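Local coordinates for amino acid adenylation domain-containing protein (Bacillus stratosphericus LAMA 585, PDB 6ULY) that probably selects an alpha-keto acid and activates it as an acyl adenylate, as the adenylation domain of a module in nonribosomal depsipeptide synthesis, at residues I278-K283 against E556-K561; L505-K510 against M518-H523. All coordinates share one frame; numbering follows the deposited sequence.

Interaction 1: I278-K283 against E556-K561. With SO4 (sulfate ion), chain P.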
loop_
_atom_site.group_PDB
_atom_site.type_symbol
_atom_site.label_atom_id
_atom_site.label_comp_id
_atom_site.label_asym_id
_atom_site.label_seq_id
_atom_site.Cartn_x
_atom_site.Cartn_y
_atom_site.Cartn_z
ATOM N N ILE A 278 -32.151 -3.561 -2.641
ATOM C CA ILE A 278 -33.587 -3.359 -2.817
ATOM C C ILE A 278 -34.145 -4.361 -3.820
ATOM O O ILE A 278 -35.230 -4.922 -3.622
ATOM C CB ILE A 278 -33.873 -1.907 -3.245
ATOM C CG1 ILE A 278 -33.475 -0.930 -2.135
ATOM C CG2 ILE A 278 -35.344 -1.728 -3.599
ATOM C CD1 ILE A 278 -34.442 -0.892 -0.967
ATOM N N ASN A 279 -33.412 -4.609 -4.909
ATOM C CA ASN A 279 -33.876 -5.570 -5.906
ATOM C C ASN A 279 -34.045 -6.963 -5.312
ATOM O O ASN A 279 -34.847 -7.757 -5.817
ATOM C CB ASN A 279 -32.907 -5.617 -7.087
ATOM C CG ASN A 279 -32.913 -4.334 -7.894
ATOM O OD1 ASN A 279 -33.839 -3.531 -7.792
ATOM N ND2 ASN A 279 -31.883 -4.139 -8.706
ATOM N N ASP A 280 -33.303 -7.284 -4.250
ATOM C CA ASP A 280 -33.446 -8.587 -3.613
ATOM C C ASP A 280 -34.787 -8.753 -2.913
ATOM O O ASP A 280 -35.102 -9.863 -2.474
ATOM C CB ASP A 280 -32.321 -8.815 -2.599
ATOM C CG ASP A 280 -30.956 -8.954 -3.251
ATOM O OD1 ASP A 280 -30.884 -9.360 -4.432
ATOM O OD2 ASP A 280 -29.950 -8.662 -2.569
ATOM N N TYR A 281 -35.576 -7.683 -2.794
ATOM C CA TYR A 281 -36.847 -7.698 -2.084
ATOM C C TYR A 281 -38.035 -7.555 -3.032
ATOM O O TYR A 281 -39.047 -6.950 -2.672
ATOM C CB TYR A 281 -36.888 -6.582 -1.041
ATOM C CG TYR A 281 -36.006 -6.800 0.164
ATOM C CD1 TYR A 281 -36.528 -7.298 1.353
ATOM C CD2 TYR A 281 -34.653 -6.493 0.123
ATOM C CE1 TYR A 281 -35.724 -7.494 2.464
ATOM C CE2 TYR A 281 -33.841 -6.684 1.225
ATOM C CZ TYR A 281 -34.380 -7.186 2.392
ATOM O OH TYR A 281 -33.574 -7.378 3.491
ATOM N N GLU A 282 -37.936 -8.100 -4.247
ATOM C CA GLU A 282 -39.022 -7.917 -5.207
ATOM C C GLU A 282 -40.319 -8.544 -4.707
ATOM O O GLU A 282 -41.408 -8.015 -4.960
ATOM C CB GLU A 282 -38.642 -8.501 -6.567
ATOM C CG GLU A 282 -38.518 -10.011 -6.599
ATOM C CD GLU A 282 -38.265 -10.536 -7.998
ATOM O OE1 GLU A 282 -38.582 -9.816 -8.969
ATOM O OE2 GLU A 282 -37.747 -11.665 -8.126
ATOM N N LYS A 283 -40.224 -9.673 -4.002
ATOM C CA LYS A 283 -41.425 -10.330 -3.496
ATOM C C LYS A 283 -42.211 -9.395 -2.585
ATOM O O LYS A 283 -43.408 -9.163 -2.794
ATOM C CB LYS A 283 -41.049 -11.612 -2.750
ATOM N N GLU A 556 -29.129 -18.370 -8.814
ATOM C CA GLU A 556 -29.228 -17.076 -8.156
ATOM C C GLU A 556 -29.564 -16.009 -9.189
ATOM O O GLU A 556 -29.039 -16.027 -10.307
ATOM C CB GLU A 556 -27.924 -16.718 -7.435
ATOM C CG GLU A 556 -27.886 -17.139 -5.972
ATOM C CD GLU A 556 -27.971 -18.643 -5.789
ATOM O OE1 GLU A 556 -27.340 -19.376 -6.578
ATOM O OE2 GLU A 556 -28.674 -19.092 -4.856
ATOM N N ARG A 557 -30.448 -15.085 -8.810
ATOM C CA ARG A 557 -30.904 -14.040 -9.719
ATOM C C ARG A 557 -29.998 -12.817 -9.716
ATOM O O ARG A 557 -29.893 -12.133 -10.742
ATOM C CB ARG A 557 -32.327 -13.608 -9.352
ATOM C CG ARG A 557 -33.360 -13.816 -10.456
ATOM C CD ARG A 557 -34.263 -15.014 -10.183
ATOM N NE ARG A 557 -34.950 -14.904 -8.898
ATOM C CZ ARG A 557 -35.982 -14.099 -8.665
ATOM N NH1 ARG A 557 -36.453 -13.318 -9.630
ATOM N NH2 ARG A 557 -36.541 -14.068 -7.463
ATOM N N ALA A 558 -29.351 -12.517 -8.593
ATOM C CA ALA A 558 -28.457 -11.371 -8.515
ATOM C C ALA A 558 -27.106 -11.708 -9.132
ATOM O O ALA A 558 -26.544 -12.779 -8.887
ATOM C CB ALA A 558 -28.275 -10.934 -7.061
ATOM N N GLN A 559 -26.588 -10.783 -9.938
ATOM C CA GLN A 559 -25.306 -10.989 -10.594
ATOM C C GLN A 559 -24.201 -11.173 -9.555
ATOM O O GLN A 559 -24.332 -10.788 -8.390
ATOM C CB GLN A 559 -24.985 -9.810 -11.515
ATOM C CG GLN A 559 -23.756 -10.010 -12.393
ATOM C CD GLN A 559 -23.571 -8.894 -13.404
ATOM O OE1 GLN A 559 -24.518 -8.179 -13.737
ATOM N NE2 GLN A 559 -22.347 -8.738 -13.898
ATOM N N LEU A 560 -23.096 -11.782 -9.993
ATOM C CA LEU A 560 -22.000 -12.080 -9.075
ATOM C C LEU A 560 -21.281 -10.805 -8.645
ATOM O O LEU A 560 -21.014 -10.605 -7.454
ATOM C CB LEU A 560 -21.028 -13.067 -9.726
ATOM C CG LEU A 560 -19.980 -13.756 -8.844
ATOM C CD1 LEU A 560 -18.798 -12.836 -8.557
ATOM C CD2 LEU A 560 -20.592 -14.257 -7.538
ATOM N N LYS A 561 -20.953 -9.933 -9.603
ATOM C CA LYS A 561 -20.350 -8.650 -9.251
ATOM C C LYS A 561 -21.247 -7.855 -8.309
ATOM O O LYS A 561 -20.749 -7.101 -7.464
ATOM C CB LYS A 561 -20.063 -7.839 -10.516
ATOM C CG LYS A 561 -19.383 -6.496 -10.266
ATOM C CD LYS A 561 -17.971 -6.671 -9.721
ATOM C CE LYS A 561 -17.262 -5.333 -9.566
ATOM N NZ LYS A 561 -15.814 -5.495 -9.233
HETATM S S SO4 P . -16.601 -1.897 -7.352
HETATM O O1 SO4 P . -16.385 -0.526 -7.607
HETATM O O2 SO4 P . -15.374 -2.578 -7.512
HETATM O O3 SO4 P . -17.069 -2.106 -6.035
HETATM O O4 SO4 P . -17.531 -2.444 -8.262
#
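A salt bridge between E282 and R557 ties the first turn of helix 282-285, in the AMP-binding part of this ANL-clan adenylation domain, to the C-terminal segment 556-561. With CG set between the backbone N and the carbonyl carbon (chi1 68°) and the chain extended beyond it, E282 carries its carboxylate out to R557. Both terminal nitrogens of R557 converge on E282 OE2, NH1 at 2.6 Å and NH2 in a weak bond at 2.8 Å. Neither bond is straight, the N-H...O angle at NH1 being 136°: one acceptor is shared by both nitrogens and lies 18° out of the guanidinium plane. The NH1 bond uses the syn lone pair of OE2. The other oxygen, OE1, is satisfied by a salt bridge to R312, so the carboxylate joins two arginines, probably favouring its charged form. N279 ND2 is likewise satisfied, by the carbonyl of T309. Nearby, D280 OD1 approaches A558 CB at 4.0 Å. K561 reaches a sulfate, probably from the crystallisation liquor, which A304 N and Q565 NE2 also bind; the lysine's own hydrogen bond is weak, with NZ 3.4 Å from sulfate O2.

Interaction 2: L505-K510 against M518-H523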
loop_
_atom_site.group_PDB
_atom_site.type_symbol
_atom_site.label_atom_id
_atom_site.label_comp_id
_atom_site.label_asym_id
_atom_site.label_seq_id
_atom_site.Cartn_x
_atom_site.Cartn_y
_atom_site.Cartn_z
ATOM N N LEU A 505 -9.338 -18.452 -10.737
ATOM C CA LEU A 505 -10.352 -18.663 -11.799
ATOM C C LEU A 505 -11.562 -19.388 -11.185
ATOM O O LEU A 505 -11.513 -20.624 -11.021
ATOM C CB LEU A 505 -9.677 -19.450 -12.938
ATOM C CG LEU A 505 -10.270 -19.309 -14.342
ATOM C CD1 LEU A 505 -11.578 -20.069 -14.470
ATOM C CD2 LEU A 505 -10.462 -17.856 -14.724
ATOM N N PHE A 506 -12.612 -18.644 -10.829
ATOM C CA PHE A 506 -13.925 -19.228 -10.448
ATOM C C PHE A 506 -14.618 -19.755 -11.701
ATOM O O PHE A 506 -14.520 -19.137 -12.775
ATOM C CB PHE A 506 -14.831 -18.207 -9.761
ATOM C CG PHE A 506 -14.298 -17.709 -8.444
ATOM C CD1 PHE A 506 -14.425 -18.475 -7.293
ATOM C CD2 PHE A 506 -13.644 -16.486 -8.359
ATOM C CE1 PHE A 506 -13.921 -18.019 -6.082
ATOM C CE2 PHE A 506 -13.138 -16.032 -7.149
ATOM C CZ PHE A 506 -13.283 -16.797 -6.011
ATOM N N PHE A 507 -15.320 -20.871 -11.577
ATOM C CA PHE A 507 -16.099 -21.401 -12.717
ATOM C C PHE A 507 -17.322 -22.166 -12.207
ATOM O O PHE A 507 -17.321 -22.749 -11.094
ATOM C CB PHE A 507 -15.198 -22.227 -13.643
ATOM C CG PHE A 507 -14.725 -23.545 -13.072
ATOM C CD1 PHE A 507 -13.664 -23.595 -12.178
ATOM C CD2 PHE A 507 -15.341 -24.743 -13.422
ATOM C CE1 PHE A 507 -13.227 -24.803 -11.650
ATOM C CE2 PHE A 507 -14.907 -25.952 -12.889
ATOM C CZ PHE A 507 -13.848 -25.980 -12.005
ATOM N N THR A 508 -18.374 -22.116 -13.017
ATOM C CA THR A 508 -19.532 -23.033 -12.931
ATOM C C THR A 508 -19.200 -24.259 -13.768
ATOM O O THR A 508 -18.997 -24.120 -14.976
ATOM C CB THR A 508 -20.808 -22.426 -13.535
ATOM O OG1 THR A 508 -21.028 -21.149 -12.941
ATOM C CG2 THR A 508 -22.026 -23.313 -13.359
ATOM N N PRO A 509 -19.142 -25.483 -13.196
ATOM C CA PRO A 509 -19.069 -26.669 -14.038
ATOM C C PRO A 509 -20.457 -26.952 -14.631
ATOM O O PRO A 509 -21.464 -26.676 -13.974
ATOM C CB PRO A 509 -18.597 -27.758 -13.069
ATOM C CG PRO A 509 -19.183 -27.333 -11.732
ATOM C CD PRO A 509 -19.170 -25.813 -11.760
ATOM N N LYS A 510 -20.481 -27.470 -15.860
ATOM C CA LYS A 510 -21.719 -27.976 -16.499
ATOM C C LYS A 510 -22.355 -29.056 -15.614
ATOM O O LYS A 510 -23.572 -29.293 -15.741
ATOM C CB LYS A 510 -21.408 -28.540 -17.883
ATOM C CG LYS A 510 -21.071 -27.498 -18.934
ATOM C CD LYS A 510 -20.919 -28.080 -20.328
ATOM C CE LYS A 510 -20.487 -27.033 -21.337
ATOM N NZ LYS A 510 -20.295 -27.598 -22.694
ATOM N N MET A 518 -12.924 -32.001 -11.081
ATOM C CA MET A 518 -11.454 -32.163 -11.067
ATOM C C MET A 518 -10.922 -32.199 -12.504
ATOM O O MET A 518 -9.855 -31.611 -12.747
ATOM C CB MET A 518 -11.059 -33.414 -10.283
ATOM C CG MET A 518 -11.165 -33.190 -8.785
ATOM S SD MET A 518 -10.741 -34.636 -7.804
ATOM C CE MET A 518 -8.999 -34.791 -8.203
ATOM N N ARG A 519 -11.656 -32.796 -13.440
ATOM C CA ARG A 519 -11.240 -32.786 -14.862
ATOM C C ARG A 519 -11.218 -31.345 -15.394
ATOM O O ARG A 519 -10.183 -30.927 -15.969
ATOM C CB ARG A 519 -12.175 -33.635 -15.713
ATOM C CG ARG A 519 -11.822 -33.603 -17.190
ATOM C CD ARG A 519 -12.954 -34.146 -18.033
ATOM N NE ARG A 519 -13.482 -35.370 -17.449
ATOM C CZ ARG A 519 -14.693 -35.846 -17.661
ATOM N NH1 ARG A 519 -15.519 -35.195 -18.464
ATOM N NH2 ARG A 519 -15.066 -36.971 -17.069
ATOM N N ALA A 520 -12.312 -30.601 -15.225
ATOM C CA ALA A 520 -12.404 -29.217 -15.739
ATOM C C ALA A 520 -11.292 -28.371 -15.117
ATOM O O ALA A 520 -10.681 -27.590 -15.865
ATOM C CB ALA A 520 -13.762 -28.618 -15.479
ATOM N N SER A 521 -11.040 -28.522 -13.811
ATOM C CA SER A 521 -10.029 -27.725 -13.062
ATOM C C SER A 521 -8.632 -27.944 -13.648
ATOM O O SER A 521 -7.900 -26.955 -13.838
ATOM C CB SER A 521 -10.056 -28.053 -11.596
ATOM O OG SER A 521 -11.310 -27.691 -11.041
ATOM N N GLN A 522 -8.285 -29.200 -13.933
ATOM C CA GLN A 522 -6.992 -29.561 -14.565
ATOM C C GLN A 522 -6.919 -28.918 -15.951
ATOM O O GLN A 522 -5.875 -28.334 -16.260
ATOM C CB GLN A 522 -6.810 -31.074 -14.707
ATOM C CG GLN A 522 -6.676 -31.838 -13.396
ATOM C CD GLN A 522 -6.660 -33.332 -13.642
ATOM O OE1 GLN A 522 -7.390 -34.095 -13.016
ATOM N NE2 GLN A 522 -5.835 -33.768 -14.581
ATOM N N HIS A 523 -7.974 -29.034 -16.762
ATOM C CA HIS A 523 -7.993 -28.473 -18.139
ATOM C C HIS A 523 -7.916 -26.943 -18.097
ATOM O O HIS A 523 -7.244 -26.372 -18.961
ATOM C CB HIS A 523 -9.217 -28.962 -18.918
ATOM C CG HIS A 523 -9.179 -30.418 -19.246
ATOM N ND1 HIS A 523 -8.000 -31.125 -19.406
ATOM C CD2 HIS A 523 -10.175 -31.306 -19.450
ATOM C CE1 HIS A 523 -8.272 -32.385 -19.688
ATOM N NE2 HIS A 523 -9.596 -32.519 -19.719
#
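Strand 502-509 runs past helix 514-532 with the backbones closest at F507 and S521, whose CA atoms stand 8.8 Å apart, a separation bridged by side chains. F507 does most of the bridging and illustrates how one aromatic ring can fill the space between a strand and the helix that follows it. Its CB points toward the helix, and chi1 of 70° sets CG between the backbone N and the carbonyl carbon, directing the far end of the ring at A520 and S521. The two residues meet different parts of that end. A520 also points its methyl at the strand, and CB makes an apolar contact of 3.9 Å with F507 CE2, approaching the ring obliquely. S521 instead brings its hydroxyl to the ring's edge, near the ring plane, where OG lies 3.2 Å from F507 CZ and 3.5 Å from F507 CE1. The polar need of this oxygen is met within the helix by a hydrogen bond with the carbonyl of I517, one turn earlier; chi1 of -64° holds OG beside its own backbone N. The carbonyl oxygen of L505 also lies at the edge of the F507 ring, in its plane. Strand and helix are the first two elements of a beta-alpha-beta unit completed by strand 539-543. I524 from the next turn of the helix and P541 from strand 539-543 also pack against F507, while the strand's backbone pairs with V542 and K544 on one flank and, through F506, with F487 of strand 483-491.

How the interactions relate
Followed from the N terminus, the chain first passes through 278-283, in the AMP-binding part of the domain, and meets it again at 556-561, so interaction 1 closes a long loop of 272 intervening residues. Interaction 2 is nested inside that loop and closes a much shorter one, with seven residues between its segments. The two differ in kind as well as in span: interaction 1 is a surface contact that joins the segment leading into helix 560-570 to helix 282-285 and the turn before it, whereas interaction 2 is buried packing within a single beta-alpha-beta unit. Their centres are about 25 Å apart, and they do not touch.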